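Local coordinates for protein Cyclase/dehydrase (Mycobacterium smegmatis str. MC2 155, PDB 5Z8O) that is a START superfamily protein of unknown function whose polyketide cyclase/dehydrase-like fold suggests that it binds a lipid or other hydrophobic ligand, at residues B[63-77]-B[80-94]. Residues are numbered along the deposited sequence; the frame is centred on the assembly and turned at random.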
loop_
_atom_site.group_PDB
_atom_site.type_symbol
_atom_site.label_atom_id
_atom_site.label_comp_id
_atom_site.label_asym_id
_atom_site.label_seq_id
_atom_site.Cartn_x
_atom_site.Cartn_y
_atom_site.Cartn_z
ATOM N N VAL B 63 -4.957 5.634 -2.124
ATOM C CA VAL B 63 -3.736 5.001 -1.638
ATOM C C VAL B 63 -2.808 4.750 -2.815
ATOM O O VAL B 63 -3.229 4.197 -3.838
ATOM C CB VAL B 63 -4.036 3.687 -0.891
ATOM C CG1 VAL B 63 -2.744 2.982 -0.514
ATOM C CG2 VAL B 63 -4.867 3.968 0.350
ATOM N N PHE B 64 -1.556 5.176 -2.678
ATOM C CA PHE B 64 -0.551 5.016 -3.716
ATOM C C PHE B 64 0.633 4.242 -3.154
ATOM O O PHE B 64 1.131 4.566 -2.070
ATOM C CB PHE B 64 -0.132 6.391 -4.228
ATOM C CG PHE B 64 -1.285 7.186 -4.756
ATOM C CD1 PHE B 64 -1.796 6.946 -6.020
ATOM C CD2 PHE B 64 -1.897 8.141 -3.960
ATOM C CE1 PHE B 64 -2.876 7.664 -6.492
ATOM C CE2 PHE B 64 -2.977 8.862 -4.425
ATOM C CZ PHE B 64 -3.467 8.625 -5.693
ATOM N N ILE B 65 1.083 3.228 -3.890
ATOM C CA ILE B 65 2.286 2.475 -3.555
ATOM C C ILE B 65 3.332 2.764 -4.621
ATOM O O ILE B 65 3.144 2.419 -5.794
ATOM C CB ILE B 65 2.008 0.969 -3.460
ATOM C CG1 ILE B 65 0.825 0.708 -2.521
ATOM C CG2 ILE B 65 3.257 0.233 -2.995
ATOM C CD1 ILE B 65 -0.140 -0.319 -3.048
ATOM N N THR B 66 4.438 3.384 -4.215
ATOM C CA THR B 66 5.402 3.946 -5.151
ATOM C C THR B 66 6.807 3.469 -4.817
ATOM O O THR B 66 7.175 3.361 -3.645
ATOM C CB THR B 66 5.373 5.485 -5.142
ATOM O OG1 THR B 66 6.190 5.973 -4.073
ATOM C CG2 THR B 66 3.956 5.999 -4.953
ATOM N N ALA B 67 7.587 3.188 -5.856
ATOM C CA ALA B 67 9.001 2.894 -5.703
ATOM C C ALA B 67 9.804 4.188 -5.765
ATOM O O ALA B 67 9.453 5.126 -6.488
ATOM C CB ALA B 67 9.479 1.928 -6.789
ATOM N N VAL B 68 10.890 4.229 -4.997
ATOM C CA VAL B 68 11.742 5.405 -4.884
ATOM C C VAL B 68 13.116 5.051 -5.429
ATOM O O VAL B 68 13.672 4.000 -5.091
ATOM C CB VAL B 68 11.847 5.901 -3.428
ATOM C CG1 VAL B 68 12.661 7.194 -3.363
ATOM C CG2 VAL B 68 10.460 6.111 -2.832
ATOM N N TYR B 69 13.657 5.929 -6.263
ATOM C CA TYR B 69 14.982 5.760 -6.832
ATOM C C TYR B 69 15.782 7.031 -6.614
ATOM O O TYR B 69 15.227 8.109 -6.394
ATOM C CB TYR B 69 14.919 5.446 -8.333
ATOM C CG TYR B 69 14.077 4.242 -8.664
ATOM C CD1 TYR B 69 12.718 4.373 -8.932
ATOM C CD2 TYR B 69 14.634 2.972 -8.701
ATOM C CE1 TYR B 69 11.940 3.273 -9.232
ATOM C CE2 TYR B 69 13.865 1.863 -8.998
ATOM C CZ TYR B 69 12.519 2.020 -9.264
ATOM O OH TYR B 69 11.747 0.922 -9.560
ATOM N N TYR B 70 17.102 6.886 -6.658
ATOM C CA TYR B 70 18.025 8.000 -6.467
ATOM C C TYR B 70 18.969 7.962 -7.661
ATOM O O TYR B 70 20.121 7.524 -7.548
ATOM C CB TYR B 70 18.742 7.880 -5.122
ATOM C CG TYR B 70 17.759 7.721 -3.983
ATOM C CD1 TYR B 70 17.153 8.827 -3.400
ATOM C CD2 TYR B 70 17.403 6.459 -3.519
ATOM C CE1 TYR B 70 16.242 8.680 -2.371
ATOM C CE2 TYR B 70 16.492 6.304 -2.491
ATOM C CZ TYR B 70 15.915 7.417 -1.922
ATOM O OH TYR B 70 15.008 7.268 -0.902
ATOM N N PRO B 71 18.507 8.431 -8.826
ATOM C CA PRO B 71 19.305 8.281 -10.054
ATOM C C PRO B 71 20.593 9.081 -10.044
ATOM O O PRO B 71 21.570 8.667 -10.678
ATOM C CB PRO B 71 18.348 8.753 -11.158
ATOM C CG PRO B 71 17.348 9.608 -10.457
ATOM C CD PRO B 71 17.189 9.033 -9.090
ATOM N N ALA B 72 20.615 10.224 -9.366
ATOM C CA ALA B 72 21.795 11.067 -9.285
ATOM C C ALA B 72 21.840 11.683 -7.896
ATOM O O ALA B 72 20.858 11.653 -7.151
ATOM C CB ALA B 72 21.788 12.150 -10.370
ATOM N N GLU B 73 23.003 12.240 -7.546
ATOM C CA GLU B 73 23.232 12.675 -6.169
ATOM C C GLU B 73 22.249 13.753 -5.731
ATOM O O GLU B 73 21.979 13.894 -4.533
ATOM C CB GLU B 73 24.666 13.181 -6.012
ATOM C CG GLU B 73 25.622 12.153 -5.430
ATOM C CD GLU B 73 26.768 12.795 -4.664
ATOM O OE1 GLU B 73 27.940 12.454 -4.945
ATOM O OE2 GLU B 73 26.493 13.641 -3.782
ATOM N N ASN B 74 21.702 14.515 -6.676
ATOM C CA ASN B 74 20.783 15.604 -6.371
ATOM C C ASN B 74 19.350 15.294 -6.784
ATOM O O ASN B 74 18.522 16.209 -6.841
ATOM C CB ASN B 74 21.249 16.883 -7.064
ATOM C CG ASN B 74 21.317 16.731 -8.572
ATOM O OD1 ASN B 74 21.564 15.638 -9.085
ATOM N ND2 ASN B 74 21.095 17.826 -9.291
ATOM N N GLN B 75 19.039 14.034 -7.074
ATOM C CA GLN B 75 17.777 13.663 -7.696
ATOM C C GLN B 75 17.039 12.614 -6.881
ATOM O O GLN B 75 17.650 11.699 -6.317
ATOM C CB GLN B 75 17.986 13.122 -9.114
ATOM C CG GLN B 75 17.939 14.166 -10.203
ATOM C CD GLN B 75 17.985 13.551 -11.587
ATOM O OE1 GLN B 75 17.315 12.555 -11.856
ATOM N NE2 GLN B 75 18.768 14.149 -12.475
ATOM N N ILE B 76 15.718 12.753 -6.840
ATOM C CA ILE B 76 14.821 11.741 -6.299
ATOM C C ILE B 76 13.771 11.486 -7.369
ATOM O O ILE B 76 13.182 12.429 -7.905
ATOM C CB ILE B 76 14.163 12.183 -4.977
ATOM C CG1 ILE B 76 15.224 12.617 -3.963
ATOM C CG2 ILE B 76 13.303 11.060 -4.404
ATOM C CD1 ILE B 76 14.659 13.014 -2.614
ATOM N N PHE B 77 13.538 10.214 -7.673
ATOM C CA PHE B 77 12.629 9.806 -8.735
ATOM C C PHE B 77 11.699 8.735 -8.192
ATOM O O PHE B 77 12.161 7.682 -7.739
ATOM C CB PHE B 77 13.425 9.303 -9.945
ATOM C CG PHE B 77 12.587 8.940 -11.134
ATOM C CD1 PHE B 77 11.910 9.912 -11.849
ATOM C CD2 PHE B 77 12.542 7.633 -11.585
ATOM C CE1 PHE B 77 11.159 9.578 -12.961
ATOM C CE2 PHE B 77 11.803 7.296 -12.702
ATOM C CZ PHE B 77 11.108 8.267 -13.388
ATOM N N LEU B 80 5.061 5.215 -9.444
ATOM C CA LEU B 80 3.913 4.510 -8.898
ATOM C C LEU B 80 3.933 3.053 -9.342
ATOM O O LEU B 80 4.093 2.755 -10.527
ATOM C CB LEU B 80 2.616 5.180 -9.349
ATOM C CG LEU B 80 1.327 4.546 -8.820
ATOM C CD1 LEU B 80 1.216 4.748 -7.316
ATOM C CD2 LEU B 80 0.105 5.101 -9.533
ATOM N N GLN B 81 3.794 2.146 -8.380
ATOM C CA GLN B 81 3.668 0.728 -8.688
ATOM C C GLN B 81 2.208 0.320 -8.814
ATOM O O GLN B 81 1.854 -0.447 -9.716
ATOM C CB GLN B 81 4.359 -0.110 -7.611
ATOM C CG GLN B 81 5.866 0.084 -7.563
ATOM C CD GLN B 81 6.487 -0.537 -6.338
ATOM O OE1 GLN B 81 5.957 -0.419 -5.235
ATOM N NE2 GLN B 81 7.627 -1.195 -6.518
ATOM N N GLN B 82 1.361 0.809 -7.911
ATOM C CA GLN B 82 -0.076 0.579 -7.988
ATOM C C GLN B 82 -0.747 1.665 -7.163
ATOM O O GLN B 82 -0.297 1.965 -6.055
ATOM C CB GLN B 82 -0.459 -0.819 -7.471
ATOM C CG GLN B 82 -1.931 -1.220 -7.684
ATOM C CD GLN B 82 -2.918 -0.487 -6.784
ATOM O OE1 GLN B 82 -2.565 -0.007 -5.709
ATOM N NE2 GLN B 82 -4.163 -0.382 -7.238
ATOM N N GLY B 83 -1.793 2.267 -7.711
ATOM C CA GLY B 83 -2.513 3.288 -6.979
ATOM C C GLY B 83 -3.924 3.419 -7.496
ATOM O O GLY B 83 -4.253 2.954 -8.592
ATOM N N ASP B 84 -4.765 4.052 -6.685
ATOM C CA ASP B 84 -6.099 4.399 -7.144
ATOM C C ASP B 84 -6.001 5.440 -8.251
ATOM O O ASP B 84 -5.142 6.327 -8.212
ATOM C CB ASP B 84 -6.950 4.936 -5.990
ATOM C CG ASP B 84 -7.222 3.890 -4.925
ATOM O OD1 ASP B 84 -8.010 2.955 -5.198
ATOM O OD2 ASP B 84 -6.664 4.009 -3.813
ATOM N N HIS B 85 -6.856 5.290 -9.265
ATOM C CA HIS B 85 -7.086 6.283 -10.311
ATOM C C HIS B 85 -5.964 6.386 -11.345
ATOM O O HIS B 85 -6.206 6.849 -12.465
ATOM C CB HIS B 85 -7.336 7.663 -9.689
ATOM C CG HIS B 85 -8.413 7.670 -8.649
ATOM N ND1 HIS B 85 -9.732 7.397 -8.942
ATOM C CD2 HIS B 85 -8.369 7.923 -7.319
ATOM C CE1 HIS B 85 -10.453 7.477 -7.838
ATOM N NE2 HIS B 85 -9.650 7.796 -6.840
ATOM N N PHE B 86 -4.747 5.971 -11.007
ATOM C CA PHE B 86 -3.606 6.157 -11.893
ATOM C C PHE B 86 -3.029 4.821 -12.334
ATOM O O PHE B 86 -2.906 3.889 -11.533
ATOM C CB PHE B 86 -2.508 6.989 -11.213
ATOM C CG PHE B 86 -2.912 8.404 -10.920
ATOM C CD1 PHE B 86 -3.639 8.712 -9.784
ATOM C CD2 PHE B 86 -2.563 9.429 -11.784
ATOM C CE1 PHE B 86 -4.012 10.014 -9.515
ATOM C CE2 PHE B 86 -2.931 10.733 -11.521
ATOM C CZ PHE B 86 -3.657 11.026 -10.386
ATOM N N THR B 87 -2.680 4.733 -13.620
ATOM C CA THR B 87 -1.871 3.630 -14.122
ATOM C C THR B 87 -0.384 3.954 -14.135
ATOM O O THR B 87 0.440 3.032 -14.103
ATOM C CB THR B 87 -2.301 3.244 -15.540
ATOM O OG1 THR B 87 -2.229 4.394 -16.389
ATOM C CG2 THR B 87 -3.722 2.714 -15.546
ATOM N N LYS B 88 -0.025 5.234 -14.180
ATOM C CA LYS B 88 1.366 5.663 -14.197
ATOM C C LYS B 88 1.471 6.978 -13.442
ATOM O O LYS B 88 0.601 7.845 -13.573
ATOM C CB LYS B 88 1.884 5.831 -15.634
ATOM C CG LYS B 88 3.274 6.453 -15.755
ATOM C CD LYS B 88 3.729 6.512 -17.214
ATOM C CE LYS B 88 4.815 7.546 -17.416
ATOM N NZ LYS B 88 5.590 7.328 -18.675
ATOM N N GLN B 89 2.524 7.113 -12.638
ATOM C CA GLN B 89 2.872 8.403 -12.049
ATOM C C GLN B 89 4.369 8.393 -11.774
ATOM O O GLN B 89 4.830 7.717 -10.849
ATOM C CB GLN B 89 2.074 8.682 -10.780
ATOM C CG GLN B 89 2.310 10.073 -10.218
ATOM C CD GLN B 89 3.231 10.064 -9.025
ATOM O OE1 GLN B 89 3.389 9.038 -8.362
ATOM N NE2 GLN B 89 3.859 11.202 -8.748
ATOM N N GLU B 90 5.126 9.114 -12.596
ATOM C CA GLU B 90 6.572 9.209 -12.461
ATOM C C GLU B 90 6.936 10.657 -12.167
ATOM O O GLU B 90 6.615 11.551 -12.957
ATOM C CB GLU B 90 7.260 8.712 -13.730
ATOM C CG GLU B 90 6.996 7.239 -14.011
ATOM C CD GLU B 90 7.664 6.762 -15.285
ATOM O OE1 GLU B 90 8.320 7.589 -15.951
ATOM O OE2 GLU B 90 7.511 5.571 -15.629
ATOM N N GLN B 91 7.576 10.889 -11.020
ATOM C CA GLN B 91 7.889 12.236 -10.560
ATOM C C GLN B 91 9.365 12.330 -10.203
ATOM O O GLN B 91 9.877 11.498 -9.447
ATOM C CB GLN B 91 7.024 12.625 -9.359
ATOM C CG GLN B 91 7.227 14.062 -8.910
ATOM C CD GLN B 91 6.119 14.551 -8.005
ATOM O OE1 GLN B 91 5.414 15.503 -8.334
ATOM N NE2 GLN B 91 5.966 13.908 -6.854
ATOM N N ARG B 92 10.048 13.334 -10.751
ATOM C CA ARG B 92 11.476 13.530 -10.528
ATOM C C ARG B 92 11.716 14.888 -9.884
ATOM O O ARG B 92 11.259 15.912 -10.403
ATOM C CB ARG B 92 12.248 13.416 -11.849
ATOM C CG ARG B 92 13.754 13.488 -11.714
ATOM C CD ARG B 92 14.416 13.475 -13.085
ATOM N NE ARG B 92 13.935 12.351 -13.886
ATOM C CZ ARG B 92 14.499 11.147 -13.915
ATOM N NH1 ARG B 92 15.578 10.897 -13.185
ATOM N NH2 ARG B 92 13.984 10.192 -14.675
ATOM N N PHE B 93 12.417 14.895 -8.748
ATOM C CA PHE B 93 12.872 16.119 -8.093
ATOM C C PHE B 93 14.367 16.291 -8.316
ATOM O O PHE B 93 15.140 15.366 -8.055
ATOM C CB PHE B 93 12.594 16.099 -6.588
ATOM C CG PHE B 93 11.149 15.960 -6.228
ATOM C CD1 PHE B 93 10.591 14.712 -6.003
ATOM C CD2 PHE B 93 10.349 17.083 -6.086
ATOM C CE1 PHE B 93 9.259 14.586 -5.657
ATOM C CE2 PHE B 93 9.017 16.964 -5.743
ATOM C CZ PHE B 93 8.472 15.714 -5.527
ATOM N N SER B 94 14.772 17.475 -8.780
ATOM C CA SER B 94 16.181 17.824 -8.952
ATOM C C SER B 94 16.477 19.104 -8.178
ATOM O O SER B 94 15.799 20.120 -8.375
ATOM C CB SER B 94 16.527 17.989 -10.432
ATOM O OG SER B 94 16.315 16.774 -11.131
#
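The guanidinium of Arg92 lies flat on one face of the Phe77 ring, with the planes 18° apart. The cation-pi contact is off-centre, and Arg92 CZ sits 4.0 Å from the ring centroid of Phe77. At the guanidinium edge, Arg92 NH1 donates to Gln75 OE1 at 2.7 Å, nearly in the guanidinium plane. The Gln75 amide stands almost perpendicular to that plane. The bend of the arginine chain at chi3 (-52°) turns its end back over the ring. Carboxylate oxygen Glu90 OE1 meets the ring edge of Phe77. Phe64 has Leu80 CD1 at its edge and meets Phe86 obliquely, with centroids 5.8 Å apart.

These residues belong to three consecutive antiparallel strands, 60-69, 75-83 and 86-97, of the curved sheet of a Bet v 1-like fold. Two hydrogen bonds pair Ile76 with Phe93. A classic beta bulge places Gln81 and Gln82 opposite Ile65. Ile65 O accepts both Gln81 N (2.7 Å) and Gln82 N (3.2 Å). Beyond it, Asp84 OD2 takes Val63 N at 2.9 Å through its anti lone pair. The same carboxylate oxygen forms a salt bridge with Arg52 of the second subunit, which also hydrogen-bonds Gln82 OE1 and Val63 O.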